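PDB 7B7P: type IV pilus biogenesis protein PilB from Streptococcus sanguinis, which is a minor type IV pilin carrying a von Willebrand factor A-like module with a metal-ion-dependent adhesion site, and acts directly in adhesion. Local coordinates for residues Leu269-Thr283 against Phe358-Phe370. Sequence-based numbering, arbitrary orientation.
Sequences LQSQPAQLKYIVLLT and FGLGIKRVNVIGF
Two neighbouring parallel strands of the von Willebrand factor A-like sheet, 276-283 and 364-370, pair through Ile279, Leu281 and Thr283, whose N-H and C=O groups all turn to the partner strand. Leu281 N meets Asn366 O at 2.7 Å in a nearly straight bond (178°), and Leu281 O takes Ile368 N. Ahead of these, Lys277 O receives Lys363 N at 2.8 Å. On one face Ile279 lies alongside Val365, CG2 to CG1 4.0 Å, and Leu281 alongside Val367; Leu262 of helix 258-270 packs on Ile279. The other face packs on helix 402-424, giving the alternation of helices about a central sheet that defines this Rossmann-like fold. There Ile368 CD1 reaches Val280 CG1 at 4.0 Å, and Arg364 brings NH1 to the Tyr278 ring edge, 3.6 Å from CE1, the planes 31° apart. Tyr278 OH and Arg364 NH1 share Asp419, while Arg364 NH2 pairs with Glu393, which should hold the guanidinium in place. At the C-terminal end Thr283 OG1, anti to its own N (chi1 -177°), bonds Asp169 OD2; the Thr283 side chain lies about 6 Å from the magnesium ion, and the next residue is metal-binding Asp284. At the far end Gln270, bent at chi2, offers an OE1 lone pair to Gly361 N at 3.3 Å. A water joins Gly361 O (2.7 Å) to Lys277 N and Gln275 O.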
ATOM      1  N   LEU A 269       6.913 -14.183   3.560  1.00 65.25           N
ATOM      2  CA  LEU A 269       5.737 -13.443   4.012  1.00 67.32           C
ATOM      3  C   LEU A 269       4.604 -14.387   4.414  1.00 70.98           C
ATOM      4  O   LEU A 269       3.829 -14.089   5.340  1.00 63.23           O
ATOM      5  CB  LEU A 269       5.267 -12.486   2.912  1.00 62.80           C
ATOM      6  CG  LEU A 269       5.999 -11.159   2.723  1.00 64.88           C
ATOM      7  CD1 LEU A 269       5.380 -10.455   1.519  1.00 61.17           C
ATOM      8  CD2 LEU A 269       5.912 -10.269   3.986  1.00 62.76           C
ATOM      9  N   GLN A 270       4.477 -15.524   3.725  1.00 65.10           N
ATOM     10  CA  GLN A 270       3.432 -16.472   4.088  1.00 67.41           C
ATOM     11  C   GLN A 270       3.583 -16.957   5.527  1.00 65.88           C
ATOM     12  O   GLN A 270       2.583 -17.251   6.190  1.00 67.73           O
ATOM     13  CB  GLN A 270       3.430 -17.661   3.126  1.00 69.47           C
ATOM     14  CG  GLN A 270       2.917 -17.367   1.725  1.00 68.68           C
ATOM     15  CD  GLN A 270       1.516 -16.769   1.690  1.00 69.92           C
ATOM     16  OE1 GLN A 270       1.167 -16.053   0.744  1.00 73.84           O
ATOM     17  NE2 GLN A 270       0.696 -17.087   2.684  1.00 72.61           N
ATOM     18  N   SER A 271       4.804 -17.011   6.034  1.00 62.54           N
ATOM     19  CA  SER A 271       5.062 -17.527   7.363  1.00 68.86           C
ATOM     20  C   SER A 271       5.011 -16.452   8.436  1.00 71.44           C
ATOM     21  O   SER A 271       5.315 -16.745   9.590  1.00 74.89           O
ATOM     22  CB  SER A 271       6.421 -18.220   7.394  1.00 67.94           C
ATOM     23  OG  SER A 271       7.437 -17.272   7.668  1.00 81.34           O
ATOM     24  N   GLN A 272       4.656 -15.222   8.087  1.00 71.08           N
ATOM     25  CA  GLN A 272       4.509 -14.163   9.074  1.00 72.44           C
ATOM     26  C   GLN A 272       3.046 -13.976   9.426  1.00 77.41           C
ATOM     27  O   GLN A 272       2.174 -14.136   8.560  1.00 82.03           O
ATOM     28  CB  GLN A 272       5.075 -12.843   8.554  1.00 74.69           C
ATOM     29  CG  GLN A 272       6.584 -12.841   8.499  1.00 74.79           C
ATOM     30  CD  GLN A 272       7.202 -12.988   9.879  1.00 74.91           C
ATOM     31  OE1 GLN A 272       6.877 -12.237  10.787  1.00 76.52           O
ATOM     32  NE2 GLN A 272       8.092 -13.960  10.039  1.00 77.88           N
ATOM     33  N   PRO A 273       2.742 -13.661  10.689  1.00 80.03           N
ATOM     34  CA  PRO A 273       1.330 -13.606  11.110  1.00 79.35           C
ATOM     35  C   PRO A 273       0.599 -12.342  10.686  1.00 85.03           C
ATOM     36  O   PRO A 273      -0.640 -12.366  10.640  1.00 87.64           O
ATOM     37  CB  PRO A 273       1.410 -13.703  12.647  1.00 80.87           C
ATOM     38  CG  PRO A 273       2.836 -13.962  12.979  1.00 74.89           C
ATOM     39  CD  PRO A 273       3.668 -13.520  11.824  1.00 73.31           C
ATOM     40  N   ALA A 274       1.325 -11.262  10.373  1.00 79.13           N
ATOM     41  CA  ALA A 274       0.773  -9.958  10.011  1.00 82.36           C
ATOM     42  C   ALA A 274      -0.455 -10.037   9.114  1.00 81.82           C
ATOM     43  O   ALA A 274      -0.565 -10.926   8.269  1.00 79.49           O
ATOM     44  CB  ALA A 274       1.842  -9.110   9.317  1.00 73.01           C
ATOM     45  N   GLN A 275      -1.383  -9.103   9.282  1.00 82.76           N
ATOM     46  CA  GLN A 275      -2.570  -9.087   8.444  1.00 85.66           C
ATOM     47  C   GLN A 275      -2.408  -8.212   7.201  1.00 83.27           C
ATOM     48  O   GLN A 275      -3.160  -8.384   6.232  1.00 85.00           O
ATOM     49  CB  GLN A 275      -3.768  -8.629   9.275  1.00 93.74           C
ATOM     50  CG  GLN A 275      -5.119  -8.826   8.610  1.00101.19           C
ATOM     51  CD  GLN A 275      -5.909  -7.534   8.574  1.00101.70           C
ATOM     52  OE1 GLN A 275      -5.629  -6.605   9.342  1.00 99.23           O
ATOM     53  NE2 GLN A 275      -6.897  -7.462   7.681  1.00 99.93           N
ATOM     54  N   LEU A 276      -1.445  -7.296   7.193  1.00 75.95           N
ATOM     55  CA  LEU A 276      -1.078  -6.548   5.997  1.00 77.98           C
ATOM     56  C   LEU A 276       0.321  -6.983   5.581  1.00 73.42           C
ATOM     57  O   LEU A 276       1.264  -6.863   6.370  1.00 71.14           O
ATOM     58  CB  LEU A 276      -1.126  -5.039   6.247  1.00 75.83           C
ATOM     59  CG  LEU A 276      -2.520  -4.461   6.501  1.00 78.81           C
ATOM     60  CD1 LEU A 276      -2.475  -2.952   6.731  1.00 78.54           C
ATOM     61  CD2 LEU A 276      -3.427  -4.800   5.351  1.00 76.41           C
ATOM     62  N   LYS A 277       0.455  -7.480   4.342  1.00 69.26           N
ATOM     63  CA  LYS A 277       1.717  -8.024   3.847  1.00 67.79           C
ATOM     64  C   LYS A 277       2.117  -7.358   2.539  1.00 62.92           C
ATOM     65  O   LYS A 277       1.285  -7.167   1.647  1.00 65.78           O
ATOM     66  CB  LYS A 277       1.627  -9.549   3.644  1.00 68.05           C
ATOM     67  CG  LYS A 277       1.272 -10.330   4.901  1.00 67.66           C
ATOM     68  CD  LYS A 277       1.111 -11.817   4.573  1.00 70.71           C
ATOM     69  CE  LYS A 277       0.475 -12.573   5.731  1.00 67.38           C
ATOM     70  NZ  LYS A 277       1.093 -13.885   5.920  1.00 69.20           N
ATOM     71  N   TYR A 278       3.406  -7.070   2.408  1.00 57.31           N
ATOM     72  CA  TYR A 278       3.898  -6.241   1.318  1.00 64.00           C
ATOM     73  C   TYR A 278       5.202  -6.784   0.759  1.00 61.34           C
ATOM     74  O   TYR A 278       6.088  -7.189   1.514  1.00 62.47           O
ATOM     75  CB  TYR A 278       4.127  -4.797   1.796  1.00 64.87           C
ATOM     76  CG  TYR A 278       2.852  -4.093   2.200  1.00 67.95           C
ATOM     77  CD1 TYR A 278       1.994  -3.563   1.242  1.00 64.73           C
ATOM     78  CD2 TYR A 278       2.504  -3.964   3.538  1.00 65.98           C
ATOM     79  CE1 TYR A 278       0.847  -2.919   1.600  1.00 66.61           C
ATOM     80  CE2 TYR A 278       1.350  -3.324   3.906  1.00 70.49           C
ATOM     81  CZ  TYR A 278       0.522  -2.805   2.937  1.00 71.98           C
ATOM     82  OH  TYR A 278      -0.635  -2.173   3.314  1.00 74.97           O
ATOM     83  N   ILE A 279       5.329  -6.741  -0.566  1.00 60.76           N
ATOM     84  CA  ILE A 279       6.611  -6.890  -1.249  1.00 59.05           C
ATOM     85  C   ILE A 279       7.029  -5.538  -1.822  1.00 57.61           C
ATOM     86  O   ILE A 279       6.234  -4.857  -2.479  1.00 59.00           O
ATOM     87  CB  ILE A 279       6.536  -7.947  -2.362  1.00 58.46           C
ATOM     88  CG1 ILE A 279       6.214  -9.319  -1.769  1.00 58.74           C
ATOM     89  CG2 ILE A 279       7.833  -7.951  -3.187  1.00 53.77           C
ATOM     90  CD1 ILE A 279       7.438 -10.101  -1.327  1.00 55.75           C
ATOM     91  N   VAL A 280       8.275  -5.158  -1.599  1.00 56.88           N
ATOM     92  CA  VAL A 280       8.873  -4.010  -2.268  1.00 58.74           C
ATOM     93  C   VAL A 280      10.029  -4.555  -3.066  1.00 57.09           C
ATOM     94  O   VAL A 280      11.047  -4.966  -2.500  1.00 59.93           O
ATOM     95  CB  VAL A 280       9.337  -2.919  -1.290  1.00 59.58           C
ATOM     96  CG1 VAL A 280      10.117  -1.839  -2.031  1.00 57.51           C
ATOM     97  CG2 VAL A 280       8.135  -2.341  -0.592  1.00 55.68           C
ATOM     98  N   LEU A 281       9.866  -4.591  -4.373  1.00 56.23           N
ATOM     99  CA  LEU A 281      10.832  -5.213  -5.254  1.00 59.07           C
ATOM    100  C   LEU A 281      11.533  -4.118  -6.034  1.00 57.64           C
ATOM    101  O   LEU A 281      10.875  -3.306  -6.678  1.00 55.75           O
ATOM    102  CB  LEU A 281      10.139  -6.194  -6.200  1.00 58.91           C
ATOM    103  CG  LEU A 281      11.109  -7.088  -6.965  1.00 57.92           C
ATOM    104  CD1 LEU A 281      10.454  -8.424  -7.239  1.00 61.46           C
ATOM    105  CD2 LEU A 281      11.501  -6.425  -8.255  1.00 58.40           C
ATOM    106  N   LEU A 282      12.859  -4.113  -5.992  1.00 58.42           N
ATOM    107  CA  LEU A 282      13.664  -3.120  -6.684  1.00 60.09           C
ATOM    108  C   LEU A 282      14.524  -3.823  -7.719  1.00 55.08           C
ATOM    109  O   LEU A 282      15.232  -4.766  -7.384  1.00 58.71           O
ATOM    110  CB  LEU A 282      14.548  -2.342  -5.698  1.00 60.37           C
ATOM    111  CG  LEU A 282      15.264  -1.190  -6.395  1.00 63.79           C
ATOM    112  CD1 LEU A 282      15.281   0.080  -5.512  1.00 64.11           C
ATOM    113  CD2 LEU A 282      16.667  -1.600  -6.795  1.00 60.56           C
ATOM    114  N   THR A 283      14.482  -3.357  -8.963  1.00 54.47           N
ATOM    115  CA  THR A 283      15.317  -3.934 -10.001  1.00 56.17           C
ATOM    116  C   THR A 283      15.844  -2.829 -10.903  1.00 57.89           C
ATOM    117  O   THR A 283      15.208  -1.782 -11.066  1.00 60.45           O
ATOM    118  CB  THR A 283      14.556  -5.020 -10.819  1.00 59.58           C
ATOM    119  OG1 THR A 283      15.433  -5.605 -11.787  1.00 56.60           O
ATOM    120  CG2 THR A 283      13.346  -4.458 -11.516  1.00 53.31           C
ATOM    121  N   PHE A 358       2.475 -18.140  -4.735  1.00 52.44           N
ATOM    122  CA  PHE A 358       2.923 -17.727  -3.411  1.00 54.32           C
ATOM    123  C   PHE A 358       2.299 -16.416  -2.918  1.00 60.81           C
ATOM    124  O   PHE A 358       2.656 -15.937  -1.830  1.00 56.43           O
ATOM    125  CB  PHE A 358       4.455 -17.602  -3.411  1.00 50.42           C
ATOM    126  CG  PHE A 358       5.184 -18.924  -3.547  1.00 60.56           C
ATOM    127  CD1 PHE A 358       5.302 -19.780  -2.460  1.00 61.60           C
ATOM    128  CD2 PHE A 358       5.735 -19.316  -4.768  1.00 57.24           C
ATOM    129  CE1 PHE A 358       5.968 -20.995  -2.576  1.00 62.15           C
ATOM    130  CE2 PHE A 358       6.393 -20.524  -4.898  1.00 59.18           C
ATOM    131  CZ  PHE A 358       6.520 -21.369  -3.792  1.00 61.46           C
ATOM    132  N   GLY A 359       1.389 -15.816  -3.674  1.00 57.94           N
ATOM    133  CA  GLY A 359       0.969 -14.469  -3.337  1.00 63.32           C
ATOM    134  C   GLY A 359      -0.364 -14.328  -2.629  1.00 63.90           C
ATOM    135  O   GLY A 359      -0.895 -13.216  -2.556  1.00 64.83           O
ATOM    136  N   LEU A 360      -0.891 -15.425  -2.070  1.00 62.48           N
ATOM    137  CA  LEU A 360      -2.266 -15.428  -1.571  1.00 70.27           C
ATOM    138  C   LEU A 360      -2.484 -14.395  -0.465  1.00 68.70           C
ATOM    139  O   LEU A 360      -3.476 -13.658  -0.476  1.00 78.23           O
ATOM    140  CB  LEU A 360      -2.654 -16.821  -1.073  1.00 66.75           C
ATOM    141  CG  LEU A 360      -4.089 -16.872  -0.549  1.00 69.94           C
ATOM    142  CD1 LEU A 360      -5.088 -16.553  -1.647  1.00 67.75           C
ATOM    143  CD2 LEU A 360      -4.404 -18.224   0.107  1.00 75.70           C
ATOM    144  N   GLY A 361      -1.601 -14.322   0.503  1.00 64.88           N
ATOM    145  CA  GLY A 361      -2.016 -13.368   1.517  1.00 73.01           C
ATOM    146  C   GLY A 361      -1.633 -11.914   1.297  1.00 73.44           C
ATOM    147  O   GLY A 361      -1.797 -11.091   2.208  1.00 72.86           O
ATOM    148  N   ILE A 362      -1.114 -11.555   0.127  1.00 70.76           N
ATOM    149  CA  ILE A 362      -0.287 -10.361   0.007  1.00 64.77           C
ATOM    150  C   ILE A 362      -1.143  -9.174  -0.425  1.00 66.55           C
ATOM    151  O   ILE A 362      -1.951  -9.273  -1.357  1.00 62.85           O
ATOM    152  CB  ILE A 362       0.882 -10.616  -0.955  1.00 67.61           C
ATOM    153  CG1 ILE A 362       1.877 -11.548  -0.265  1.00 66.70           C
ATOM    154  CG2 ILE A 362       1.586  -9.320  -1.347  1.00 59.63           C
ATOM    155  CD1 ILE A 362       2.893 -12.093  -1.186  1.00 62.87           C
ATOM    156  N   LYS A 363      -0.987  -8.060   0.285  1.00 63.85           N
ATOM    157  CA  LYS A 363      -1.809  -6.886   0.011  1.00 66.96           C
ATOM    158  C   LYS A 363      -1.379  -6.190  -1.277  1.00 62.32           C
ATOM    159  O   LYS A 363      -2.214  -5.878  -2.127  1.00 67.55           O
ATOM    160  CB  LYS A 363      -1.734  -5.919   1.195  1.00 69.91           C
ATOM    161  CG  LYS A 363      -2.360  -4.569   0.936  1.00 70.65           C
ATOM    162  CD  LYS A 363      -3.855  -4.688   0.773  1.00 70.97           C
ATOM    163  CE  LYS A 363      -4.541  -3.375   1.168  1.00 72.24           C
ATOM    164  NZ  LYS A 363      -5.759  -3.153   0.357  1.00 67.63           N
ATOM    165  N   ARG A 364      -0.083  -5.951  -1.452  1.00 62.90           N
ATOM    166  CA  ARG A 364       0.357  -5.218  -2.636  1.00 63.01           C
ATOM    167  C   ARG A 364       1.815  -5.553  -2.909  1.00 63.09           C
ATOM    168  O   ARG A 364       2.599  -5.766  -1.978  1.00 60.29           O
ATOM    169  CB  ARG A 364       0.178  -3.693  -2.454  1.00 64.45           C
ATOM    170  CG  ARG A 364       0.814  -2.781  -3.544  1.00 60.63           C
ATOM    171  CD  ARG A 364       0.553  -1.273  -3.282  1.00 63.28           C
ATOM    172  NE  ARG A 364      -0.849  -1.068  -2.924  1.00 75.37           N
ATOM    173  CZ  ARG A 364      -1.263  -0.731  -1.709  1.00 71.27           C
ATOM    174  NH1 ARG A 364      -0.378  -0.537  -0.746  1.00 70.56           N
ATOM    175  NH2 ARG A 364      -2.553  -0.607  -1.457  1.00 73.07           N
ATOM    176  N   VAL A 365       2.160  -5.620  -4.196  1.00 57.33           N
ATOM    177  CA  VAL A 365       3.549  -5.665  -4.637  1.00 57.62           C
ATOM    178  C   VAL A 365       3.893  -4.325  -5.280  1.00 61.63           C
ATOM    179  O   VAL A 365       3.299  -3.942  -6.296  1.00 60.62           O
ATOM    180  CB  VAL A 365       3.817  -6.817  -5.620  1.00 55.22           C
ATOM    181  CG1 VAL A 365       5.299  -6.800  -6.046  1.00 51.04           C
ATOM    182  CG2 VAL A 365       3.407  -8.178  -5.005  1.00 50.29           C
ATOM    183  N   ASN A 366       4.875  -3.636  -4.708  1.00 55.65           N
ATOM    184  CA  ASN A 366       5.464  -2.439  -5.294  1.00 58.50           C
ATOM    185  C   ASN A 366       6.733  -2.835  -6.039  1.00 58.82           C
ATOM    186  O   ASN A 366       7.599  -3.518  -5.482  1.00 60.37           O
ATOM    187  CB  ASN A 366       5.795  -1.395  -4.219  1.00 59.01           C
ATOM    188  CG  ASN A 366       4.555  -0.676  -3.682  1.00 60.55           C
ATOM    189  OD1 ASN A 366       4.160   0.367  -4.200  1.00 71.13           O
ATOM    190  ND2 ASN A 366       3.959  -1.221  -2.636  1.00 62.00           N
ATOM    191  N   VAL A 367       6.825  -2.430  -7.299  1.00 56.06           N
ATOM    192  CA  VAL A 367       8.020  -2.633  -8.105  1.00 57.42           C
ATOM    193  C   VAL A 367       8.632  -1.280  -8.437  1.00 59.55           C
ATOM    194  O   VAL A 367       7.939  -0.370  -8.911  1.00 57.66           O
ATOM    195  CB  VAL A 367       7.699  -3.421  -9.382  1.00 57.96           C
ATOM    196  CG1 VAL A 367       8.981  -3.717 -10.166  1.00 52.53           C
ATOM    197  CG2 VAL A 367       6.978  -4.694  -9.008  1.00 59.59           C
ATOM    198  N   ILE A 368       9.932  -1.162  -8.213  1.00 59.65           N
ATOM    199  CA  ILE A 368      10.679   0.057  -8.462  1.00 58.86           C
ATOM    200  C   ILE A 368      11.714  -0.246  -9.529  1.00 58.70           C
ATOM    201  O   ILE A 368      12.666  -1.003  -9.280  1.00 61.75           O
ATOM    202  CB  ILE A 368      11.348   0.587  -7.191  1.00 59.76           C
ATOM    203  CG1 ILE A 368      10.312   0.822  -6.094  1.00 57.47           C
ATOM    204  CG2 ILE A 368      12.114   1.870  -7.482  1.00 58.53           C
ATOM    205  CD1 ILE A 368      10.961   1.023  -4.729  1.00 59.76           C
ATOM    206  N   GLY A 369      11.529   0.341 -10.717  1.00 59.23           N
ATOM    207  CA  GLY A 369      12.597   0.464 -11.699  1.00 56.26           C
ATOM    208  C   GLY A 369      13.588   1.562 -11.325  1.00 58.55           C
ATOM    209  O   GLY A 369      13.256   2.751 -11.329  1.00 61.77           O
ATOM    210  N   PHE A 370      14.815   1.181 -10.997  1.00 61.58           N
ATOM    211  CA  PHE A 370      15.818   2.101 -10.487  1.00 57.39           C
ATOM    212  C   PHE A 370      17.012   2.120 -11.453  1.00 62.95           C
ATOM    213  O   PHE A 370      17.972   1.360 -11.311  1.00 60.08           O
ATOM    214  CB  PHE A 370      16.208   1.696  -9.068  1.00 60.97           C
ATOM    215  CG  PHE A 370      17.245   2.596  -8.434  1.00 61.68           C
ATOM    216  CD1 PHE A 370      17.008   3.956  -8.291  1.00 63.19           C
ATOM    217  CD2 PHE A 370      18.442   2.075  -7.976  1.00 64.15           C
ATOM    218  CE1 PHE A 370      17.951   4.793  -7.709  1.00 69.00           C
ATOM    219  CE2 PHE A 370      19.401   2.904  -7.388  1.00 69.13           C
ATOM    220  CZ  PHE A 370      19.149   4.276  -7.253  1.00 67.72           C
TER
HETATM  221  O   HOH W   1      -2.069  -8.606   3.190  1.00 63.44           O